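Local atomic coordinates of putative methyltransferase from antibiotic biosynthesis pathway (Anabaena variabilis ATCC 29413, PDB entry 3EGE), a protein that probably transfers a methyl group from S-adenosylmethionine to an acceptor molecule. Residues Leu110-Gln118 against Asn163-Arg171; Leu128-Ala136 against Ala152-Gln161. All blocks are in the same frame, centred on the assembly; numbering follows the deposited sequence.

Contact 1: residues Leu110-Gln118 against Asn163-Arg171; sequences LEKSFQEMQ and NLLQENTKR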
loop_
_atom_site.group_PDB
_atom_site.type_symbol
_atom_site.label_atom_id
_atom_site.label_comp_id
_atom_site.label_asym_id
_atom_site.label_seq_id
_atom_site.Cartn_x
_atom_site.Cartn_y
_atom_site.Cartn_z
ATOM N N LEU A 110 2.170 -12.090 11.007
ATOM C CA LEU A 110 2.221 -10.631 11.219
ATOM C C LEU A 110 2.904 -10.203 12.518
ATOM O O LEU A 110 3.649 -9.229 12.519
ATOM C CB LEU A 110 0.816 -10.004 11.134
ATOM C CG LEU A 110 0.668 -8.472 11.049
ATOM C CD1 LEU A 110 1.456 -7.886 9.874
ATOM C CD2 LEU A 110 -0.812 -8.087 10.956
ATOM N N GLU A 111 2.669 -10.955 13.592
ATOM C CA GLU A 111 3.247 -10.671 14.899
ATOM C C GLU A 111 4.769 -10.784 14.877
ATOM O O GLU A 111 5.466 -9.844 15.243
ATOM C CB GLU A 111 2.599 -11.566 15.957
ATOM C CG GLU A 111 3.075 -11.285 17.391
ATOM C CD GLU A 111 1.960 -11.296 18.442
ATOM O OE1 GLU A 111 0.884 -11.887 18.196
ATOM O OE2 GLU A 111 2.165 -10.681 19.524
ATOM N N LYS A 112 5.270 -11.913 14.397
ATOM C CA LYS A 112 6.714 -12.130 14.244
ATOM C C LYS A 112 7.353 -11.078 13.292
ATOM O O LYS A 112 8.480 -10.635 13.544
ATOM C CB LYS A 112 6.986 -13.574 13.765
ATOM C CG LYS A 112 8.469 -13.958 13.594
ATOM C CD LYS A 112 9.235 -14.050 14.922
ATOM C CE LYS A 112 10.746 -14.015 14.700
ATOM N NZ LYS A 112 11.199 -14.996 13.659
ATOM N N SER A 113 6.647 -10.691 12.222
ATOM C CA SER A 113 7.115 -9.627 11.308
ATOM C C SER A 113 7.268 -8.283 12.036
ATOM O O SER A 113 8.254 -7.549 11.832
ATOM C CB SER A 113 6.204 -9.473 10.092
ATOM O OG SER A 113 6.163 -10.691 9.368
ATOM N N PHE A 114 6.313 -7.991 12.918
ATOM C CA PHE A 114 6.382 -6.801 13.763
ATOM C C PHE A 114 7.565 -6.853 14.729
ATOM O O PHE A 114 8.313 -5.880 14.819
ATOM C CB PHE A 114 5.071 -6.553 14.500
ATOM C CG PHE A 114 3.942 -6.050 13.638
ATOM C CD1 PHE A 114 4.127 -5.478 12.354
ATOM C CD2 PHE A 114 2.671 -6.000 14.195
ATOM C CE1 PHE A 114 3.053 -4.961 11.640
ATOM C CE2 PHE A 114 1.598 -5.473 13.494
ATOM C CZ PHE A 114 1.782 -4.948 12.224
ATOM N N GLN A 115 7.736 -8.000 15.399
ATOM C CA GLN A 115 8.882 -8.264 16.295
ATOM C C GLN A 115 10.210 -8.077 15.573
ATOM O O GLN A 115 11.144 -7.500 16.145
ATOM C CB GLN A 115 8.815 -9.680 16.871
ATOM C CG GLN A 115 7.648 -9.906 17.805
ATOM C CD GLN A 115 7.362 -11.359 18.097
ATOM O OE1 GLN A 115 8.186 -12.239 17.844
ATOM N NE2 GLN A 115 6.188 -11.617 18.648
ATOM N N GLU A 116 10.268 -8.564 14.324
ATOM C CA GLU A 116 11.433 -8.385 13.436
ATOM C C GLU A 116 11.741 -6.913 13.120
ATOM O O GLU A 116 12.911 -6.541 13.059
ATOM C CB GLU A 116 11.266 -9.175 12.106
ATOM C CG GLU A 116 11.511 -10.678 12.157
ATOM C CD GLU A 116 12.956 -11.019 12.451
ATOM O OE1 GLU A 116 13.347 -11.077 13.648
ATOM O OE2 GLU A 116 13.703 -11.241 11.484
HETATM N N MSE A 117 10.709 -6.099 12.904
HETATM C CA MSE A 117 10.890 -4.666 12.651
HETATM C C MSE A 117 11.488 -3.983 13.866
HETATM O O MSE A 117 12.423 -3.202 13.728
HETATM C CB MSE A 117 9.583 -3.967 12.268
HETATM C CG MSE A 117 9.025 -4.433 10.912
HETATM SE SE MSE A 117 7.322 -3.681 10.582
HETATM C CE MSE A 117 6.879 -4.592 8.830
ATOM N N GLN A 118 10.953 -4.302 15.047
ATOM C CA GLN A 118 11.475 -3.786 16.299
ATOM C C GLN A 118 12.932 -4.224 16.544
ATOM O O GLN A 118 13.727 -3.447 17.065
ATOM C CB GLN A 118 10.548 -4.185 17.470
ATOM C CG GLN A 118 10.988 -3.672 18.864
ATOM C CD GLN A 118 11.173 -2.147 18.954
ATOM O OE1 GLN A 118 10.378 -1.362 18.411
ATOM N NE2 GLN A 118 12.198 -1.731 19.683
ATOM N N ASN A 163 -2.974 -2.780 17.903
ATOM C CA ASN A 163 -2.675 -3.589 19.088
ATOM C C ASN A 163 -1.468 -4.555 18.887
ATOM O O ASN A 163 -0.610 -4.613 19.748
ATOM C CB ASN A 163 -3.946 -4.340 19.526
ATOM C CG ASN A 163 -3.756 -5.158 20.798
ATOM O OD1 ASN A 163 -2.944 -4.824 21.678
ATOM N ND2 ASN A 163 -4.528 -6.234 20.913
ATOM N N LEU A 164 -1.408 -5.285 17.760
ATOM C CA LEU A 164 -0.305 -6.235 17.504
ATOM C C LEU A 164 1.034 -5.521 17.382
ATOM O O LEU A 164 2.050 -6.023 17.854
ATOM C CB LEU A 164 -0.540 -7.108 16.259
ATOM C CG LEU A 164 -1.605 -8.215 16.282
ATOM C CD1 LEU A 164 -1.646 -8.877 14.919
ATOM C CD2 LEU A 164 -1.351 -9.265 17.350
ATOM N N LEU A 165 1.026 -4.347 16.757
ATOM C CA LEU A 165 2.228 -3.551 16.604
ATOM C C LEU A 165 2.657 -3.044 17.967
ATOM O O LEU A 165 3.803 -3.247 18.375
ATOM C CB LEU A 165 1.996 -2.378 15.631
ATOM C CG LEU A 165 3.237 -1.555 15.207
ATOM C CD1 LEU A 165 4.321 -2.457 14.611
ATOM C CD2 LEU A 165 2.829 -0.432 14.215
ATOM N N GLN A 166 1.707 -2.433 18.672
ATOM C CA GLN A 166 1.926 -1.850 19.990
ATOM C C GLN A 166 2.454 -2.868 21.019
ATOM O O GLN A 166 3.385 -2.554 21.736
ATOM C CB GLN A 166 0.657 -1.133 20.457
ATOM C CG GLN A 166 0.860 -0.162 21.581
ATOM C CD GLN A 166 -0.250 0.896 21.603
ATOM O OE1 GLN A 166 0.044 2.088 21.767
ATOM N NE2 GLN A 166 -1.536 0.469 21.411
ATOM N N GLU A 167 1.890 -4.075 21.031
ATOM C CA GLU A 167 2.361 -5.184 21.885
ATOM C C GLU A 167 3.800 -5.644 21.613
ATOM O O GLU A 167 4.486 -6.056 22.538
ATOM C CB GLU A 167 1.476 -6.424 21.711
ATOM C CG GLU A 167 0.154 -6.369 22.411
ATOM C CD GLU A 167 -0.796 -7.498 22.002
ATOM O OE1 GLU A 167 -0.569 -8.185 20.970
ATOM O OE2 GLU A 167 -1.806 -7.682 22.719
ATOM N N ASN A 168 4.219 -5.625 20.345
ATOM C CA ASN A 168 5.560 -6.091 19.915
ATOM C C ASN A 168 6.609 -4.992 19.682
ATOM O O ASN A 168 7.713 -5.280 19.235
ATOM C CB ASN A 168 5.382 -6.990 18.701
ATOM C CG ASN A 168 4.596 -8.246 19.037
ATOM O OD1 ASN A 168 5.155 -9.204 19.557
ATOM N ND2 ASN A 168 3.299 -8.247 18.750
ATOM N N THR A 169 6.265 -3.753 20.026
ATOM C CA THR A 169 7.125 -2.579 19.878
ATOM C C THR A 169 7.407 -1.839 21.192
ATOM O O THR A 169 8.497 -1.271 21.348
ATOM C CB THR A 169 6.499 -1.626 18.825
ATOM O OG1 THR A 169 6.632 -2.242 17.538
ATOM C CG2 THR A 169 7.189 -0.283 18.763
ATOM N N LYS A 170 6.442 -1.827 22.118
ATOM C CA LYS A 170 6.567 -1.118 23.404
ATOM C C LYS A 170 6.917 0.392 23.199
ATOM O O LYS A 170 7.811 0.976 23.856
ATOM C CB LYS A 170 7.523 -1.834 24.392
ATOM C CG LYS A 170 7.055 -3.212 24.911
ATOM C CD LYS A 170 7.242 -4.341 23.890
ATOM C CE LYS A 170 6.993 -5.714 24.509
ATOM N NZ LYS A 170 7.184 -6.815 23.512
ATOM N N ARG A 171 6.234 0.965 22.206
ATOM C CA ARG A 171 6.262 2.392 21.873
ATOM C C ARG A 171 4.799 2.652 21.557
ATOM O O ARG A 171 4.094 1.720 21.107
ATOM C CB ARG A 171 7.123 2.675 20.644
ATOM C CG ARG A 171 8.585 2.328 20.769
ATOM C CD ARG A 171 9.491 3.498 21.158
ATOM N NE ARG A 171 9.671 4.471 20.060
ATOM C CZ ARG A 171 10.751 5.256 19.851
ATOM N NH1 ARG A 171 11.851 5.194 20.626
ATOM N NH2 ARG A 171 10.762 6.092 18.802
#
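Asn168 and Phe114 have the largest shares of this contact between helices 110-120 and 158-169, which pack on one face of the Rossmann-like methyltransferase sheet. The axes of the two short segments come within 8.7 Å at a crossing angle of -45°. From Asn168, CB rests on Gln115 CG at 3.8 Å. Beyond CG the amide splits its duties. OD1 accepts from Gln115 NE2 at 2.8 Å, with the donor well above the carbonyl plane. ND2 gives one hydrogen to Leu164 O of its own helix and the other to Glu111 OE2. The two bonds from ND2 lie close to the amide plane, so they fix the rotation of this buried group. Glu111 reaches it with CG anti to the backbone N (chi1 -176°) and a bend further out, and its carboxylate stands nearly perpendicular to the amide. Deeper in, the Phe114 ring is sandwiched. Leu110 CG, from the same helix, lies over one face, offset toward the rim. Leu165 CD1 sits over the centre of the opposite face as a CH-pi contact, 3.8 Å from the ring centroid. Leu164 CB touches the same ring at Phe114 CE2, 3.9 Å away.

Contact 2: residues Leu128-Ala136 against Ala152-Gln161; sequences LLTFDIRLA and ALRFLPLDEQ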
loop_
_atom_site.group_PDB
_atom_site.type_symbol
_atom_site.label_atom_id
_atom_site.label_comp_id
_atom_site.label_asym_id
_atom_site.label_seq_id
_atom_site.Cartn_x
_atom_site.Cartn_y
_atom_site.Cartn_z
ATOM N N LEU A 128 3.765 2.291 8.717
ATOM C CA LEU A 128 3.020 1.308 7.917
ATOM C C LEU A 128 1.875 2.003 7.173
ATOM O O LEU A 128 1.085 2.652 7.810
ATOM C CB LEU A 128 2.437 0.210 8.836
ATOM C CG LEU A 128 3.411 -0.491 9.812
ATOM C CD1 LEU A 128 2.678 -1.570 10.655
ATOM C CD2 LEU A 128 4.601 -1.101 9.088
ATOM N N LEU A 129 1.829 1.911 5.838
ATOM C CA LEU A 129 0.664 2.366 5.061
ATOM C C LEU A 129 -0.123 1.074 4.887
ATOM O O LEU A 129 0.340 0.132 4.233
ATOM C CB LEU A 129 0.973 2.996 3.701
ATOM C CG LEU A 129 -0.275 3.474 2.907
ATOM C CD1 LEU A 129 -1.167 4.452 3.715
ATOM C CD2 LEU A 129 0.088 4.098 1.556
ATOM N N THR A 130 -1.303 1.052 5.510
ATOM C CA THR A 130 -2.180 -0.110 5.557
ATOM C C THR A 130 -3.624 0.353 5.350
ATOM O O THR A 130 -3.869 1.470 4.907
ATOM C CB THR A 130 -1.960 -0.879 6.905
ATOM O OG1 THR A 130 -2.706 -2.098 6.925
ATOM C CG2 THR A 130 -2.309 -0.001 8.122
ATOM N N PHE A 131 -4.569 -0.522 5.648
ATOM C CA PHE A 131 -5.965 -0.233 5.462
ATOM C C PHE A 131 -6.893 -1.089 6.335
ATOM O O PHE A 131 -6.513 -2.147 6.869
ATOM C CB PHE A 131 -6.340 -0.499 3.975
ATOM C CG PHE A 131 -6.210 -1.949 3.575
ATOM C CD1 PHE A 131 -4.977 -2.465 3.181
ATOM C CD2 PHE A 131 -7.291 -2.813 3.657
ATOM C CE1 PHE A 131 -4.826 -3.817 2.855
ATOM C CE2 PHE A 131 -7.158 -4.169 3.329
ATOM C CZ PHE A 131 -5.924 -4.672 2.930
ATOM N N ASP A 132 -8.132 -0.603 6.399
ATOM C CA ASP A 132 -9.262 -1.313 6.935
ATOM C C ASP A 132 -10.512 -0.897 6.108
ATOM O O ASP A 132 -11.073 0.191 6.294
ATOM C CB ASP A 132 -9.432 -1.032 8.407
ATOM C CG ASP A 132 -10.518 -1.869 9.035
ATOM O OD1 ASP A 132 -11.258 -2.578 8.294
ATOM O OD2 ASP A 132 -10.616 -1.812 10.268
ATOM N N ILE A 133 -10.955 -1.798 5.235
ATOM C CA ILE A 133 -12.133 -1.570 4.375
ATOM C C ILE A 133 -13.432 -1.284 5.194
ATOM O O ILE A 133 -14.316 -0.563 4.727
ATOM C CB ILE A 133 -12.344 -2.772 3.376
ATOM C CG1 ILE A 133 -13.148 -2.347 2.139
ATOM C CG2 ILE A 133 -13.015 -3.959 4.091
ATOM C CD1 ILE A 133 -12.494 -1.357 1.269
ATOM N N ARG A 134 -13.501 -1.832 6.416
ATOM C CA ARG A 134 -14.584 -1.594 7.375
ATOM C C ARG A 134 -14.745 -0.113 7.760
ATOM O O ARG A 134 -15.817 0.268 8.261
ATOM C CB ARG A 134 -14.408 -2.460 8.663
ATOM C CG ARG A 134 -14.644 -3.980 8.473
ATOM C CD ARG A 134 -14.082 -4.883 9.598
ATOM N NE ARG A 134 -12.684 -4.892 9.339
ATOM C CZ ARG A 134 -11.923 -5.874 8.856
ATOM N NH1 ARG A 134 -12.295 -7.140 8.747
ATOM N NH2 ARG A 134 -10.683 -5.557 8.611
ATOM N N LEU A 135 -13.675 0.683 7.580
ATOM C CA LEU A 135 -13.661 2.133 7.865
ATOM C C LEU A 135 -13.918 3.000 6.633
ATOM O O LEU A 135 -14.061 4.224 6.769
ATOM C CB LEU A 135 -12.312 2.532 8.455
ATOM C CG LEU A 135 -11.880 1.830 9.745
ATOM C CD1 LEU A 135 -10.436 2.215 10.072
ATOM C CD2 LEU A 135 -12.851 2.182 10.844
ATOM N N ALA A 136 -13.978 2.376 5.448
ATOM C CA ALA A 136 -14.227 3.084 4.212
ATOM C C ALA A 136 -15.702 3.544 4.083
ATOM O O ALA A 136 -16.650 2.965 4.672
ATOM C CB ALA A 136 -13.823 2.215 3.005
ATOM N N ALA A 152 -10.103 -7.279 0.480
ATOM C CA ALA A 152 -9.730 -6.316 1.499
ATOM C C ALA A 152 -10.302 -6.704 2.873
ATOM O O ALA A 152 -9.630 -6.572 3.895
ATOM C CB ALA A 152 -10.192 -4.898 1.088
ATOM N N LEU A 153 -11.531 -7.218 2.881
ATOM C CA LEU A 153 -12.206 -7.608 4.118
ATOM C C LEU A 153 -11.570 -8.813 4.833
ATOM O O LEU A 153 -11.836 -9.030 6.017
ATOM C CB LEU A 153 -13.717 -7.814 3.854
ATOM C CG LEU A 153 -14.670 -7.966 5.035
ATOM C CD1 LEU A 153 -14.699 -6.696 5.873
ATOM C CD2 LEU A 153 -16.063 -8.354 4.544
ATOM N N ARG A 154 -10.735 -9.580 4.130
ATOM C CA ARG A 154 -9.981 -10.694 4.734
ATOM C C ARG A 154 -8.972 -10.236 5.777
ATOM O O ARG A 154 -8.722 -10.957 6.726
ATOM C CB ARG A 154 -9.269 -11.553 3.670
ATOM C CG ARG A 154 -10.232 -12.410 2.851
ATOM C CD ARG A 154 -9.520 -13.465 1.985
ATOM N NE ARG A 154 -8.931 -12.939 0.742
ATOM C CZ ARG A 154 -7.656 -12.545 0.544
ATOM N NH1 ARG A 154 -6.724 -12.566 1.516
ATOM N NH2 ARG A 154 -7.295 -12.108 -0.665
ATOM N N PHE A 155 -8.420 -9.044 5.621
ATOM C CA PHE A 155 -7.415 -8.539 6.543
ATOM C C PHE A 155 -8.023 -8.004 7.844
ATOM O O PHE A 155 -9.182 -7.720 7.886
ATOM C CB PHE A 155 -6.529 -7.495 5.829
ATOM C CG PHE A 155 -5.262 -7.145 6.572
ATOM C CD1 PHE A 155 -4.432 -8.153 7.128
ATOM C CD2 PHE A 155 -4.860 -5.812 6.681
ATOM C CE1 PHE A 155 -3.276 -7.821 7.837
ATOM C CE2 PHE A 155 -3.690 -5.480 7.347
ATOM C CZ PHE A 155 -2.900 -6.492 7.931
ATOM N N LEU A 156 -7.215 -7.944 8.897
ATOM C CA LEU A 156 -7.594 -7.524 10.227
ATOM C C LEU A 156 -8.120 -6.095 10.379
ATOM O O LEU A 156 -7.682 -5.188 9.670
ATOM C CB LEU A 156 -6.368 -7.561 11.153
ATOM C CG LEU A 156 -5.640 -8.849 11.471
ATOM C CD1 LEU A 156 -4.413 -8.500 12.305
ATOM C CD2 LEU A 156 -6.564 -9.816 12.185
ATOM N N PRO A 157 -9.051 -5.890 11.331
ATOM C CA PRO A 157 -9.463 -4.542 11.702
ATOM C C PRO A 157 -8.265 -3.667 12.156
ATOM O O PRO A 157 -7.299 -4.193 12.726
ATOM C CB PRO A 157 -10.394 -4.788 12.901
ATOM C CG PRO A 157 -10.969 -6.116 12.629
ATOM C CD PRO A 157 -9.830 -6.904 12.066
ATOM N N LEU A 158 -8.354 -2.357 11.914
ATOM C CA LEU A 158 -7.277 -1.414 12.249
ATOM C C LEU A 158 -6.850 -1.495 13.721
ATOM O O LEU A 158 -5.663 -1.410 14.015
ATOM C CB LEU A 158 -7.678 0.033 11.916
ATOM C CG LEU A 158 -6.535 1.067 11.868
ATOM C CD1 LEU A 158 -5.663 0.836 10.627
ATOM C CD2 LEU A 158 -7.126 2.472 11.877
ATOM N N ASP A 159 -7.815 -1.659 14.622
ATOM C CA ASP A 159 -7.537 -1.783 16.062
ATOM C C ASP A 159 -6.693 -3.006 16.408
ATOM O O ASP A 159 -5.800 -2.900 17.243
ATOM C CB ASP A 159 -8.850 -1.755 16.888
ATOM C CG ASP A 159 -9.484 -0.363 16.940
ATOM O OD1 ASP A 159 -8.817 0.638 16.544
ATOM O OD2 ASP A 159 -10.659 -0.258 17.406
ATOM N N GLU A 160 -6.975 -4.145 15.766
ATOM C CA GLU A 160 -6.161 -5.362 15.935
ATOM C C GLU A 160 -4.726 -5.125 15.439
ATOM O O GLU A 160 -3.767 -5.497 16.124
ATOM C CB GLU A 160 -6.797 -6.587 15.253
ATOM C CG GLU A 160 -8.121 -7.001 15.953
ATOM C CD GLU A 160 -8.784 -8.292 15.411
ATOM O OE1 GLU A 160 -8.074 -9.173 14.868
ATOM O OE2 GLU A 160 -10.028 -8.432 15.568
ATOM N N GLN A 161 -4.599 -4.446 14.297
ATOM C CA GLN A 161 -3.294 -4.117 13.709
ATOM C C GLN A 161 -2.491 -3.232 14.653
ATOM O O GLN A 161 -1.313 -3.539 14.941
ATOM C CB GLN A 161 -3.429 -3.413 12.354
ATOM C CG GLN A 161 -4.093 -4.228 11.252
ATOM C CD GLN A 161 -4.228 -3.432 9.965
ATOM O OE1 GLN A 161 -3.247 -2.879 9.458
ATOM N NE2 GLN A 161 -5.439 -3.390 9.417
HETATM O O HOH W 1 -7.787 -4.445 7.232
HETATM O O HOH W 2 -10.182 -4.585 5.603
#
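Arg134 and Asp132, just after strand 126-131, hold Phe155 and Leu158, at the turn between helices 146-153 and 158-169. Arg134 NH2 donates to Phe155 O at 2.7 Å in an almost straight bond (165°) lying in the guanidinium plane. NH1 adds only weak bonds, to Phe155 O and Leu153 O. A bend at chi3 (-76°) turns the guanidinium back toward its own strand end. There NE forms a salt bridge with Asp132 OD1 at 2.9 Å. The same oxygen accepts from Arg134 N, which makes an Asx turn. Asp132 OD2 takes Leu158 N at 2.9 Å, from above the carboxylate plane. Leu158 is the first residue after the N-cap Pro157, so the carboxylate meets the start of helix 158-169.

Gln161 lies one turn further along. Its OE1 accepts from Thr130 OG1 at 2.7 Å. Its NE2 donates to Phe131 O at 3.0 Å and also to Leu156 O. A water bridges the same two carbonyls, and a second joins Ile133 N to Ala152 O.

Packing adds to these bonds. Pro157 CG covers the centre of one guanidinium face. The Phe131 and Phe155 rings meet obliquely, with planes at 47°, and Phe131 CE2 touches Ala152 CB at 3.8 Å. His105 meets the Phe131 ring edge-to-face. Ile133 CG2 packs on Leu153 CD1 at 3.7 Å, and Leu135 CD1 on Leu158 CD2 at 3.8 Å.

The bonds therefore tie both ends of the turn to the carboxyl end of a central strand. Asp132 is shared between an arginine and a helix amino end, an environment that would probably stabilise a negative carboxylate.

How the contacts relate
Contacts 1 and 2 share helix 158-169: contact 2 takes its first turn, contact 1 its later part. Their centres are about 16 Å apart. Along the chain, contact 2 is nested inside the loop that contact 1 closes. Leu128 of strand 126-131 joins them: its CD1 lies 3.6 Å from Phe114 CE1 and 3.7 Å from Leu165 CD2. A second bridge is Leu156 CD1 against Leu164 CD1 at 3.8 Å. Contact 1 joins two helices that both rest on Leu128 of the sheet, while contact 2 sits at the carboxyl end of a parallel strand. In related methyltransferases the cofactor binds at the carboxyl edge of the parallel sheet, so contact 2 is probably on the side of the site.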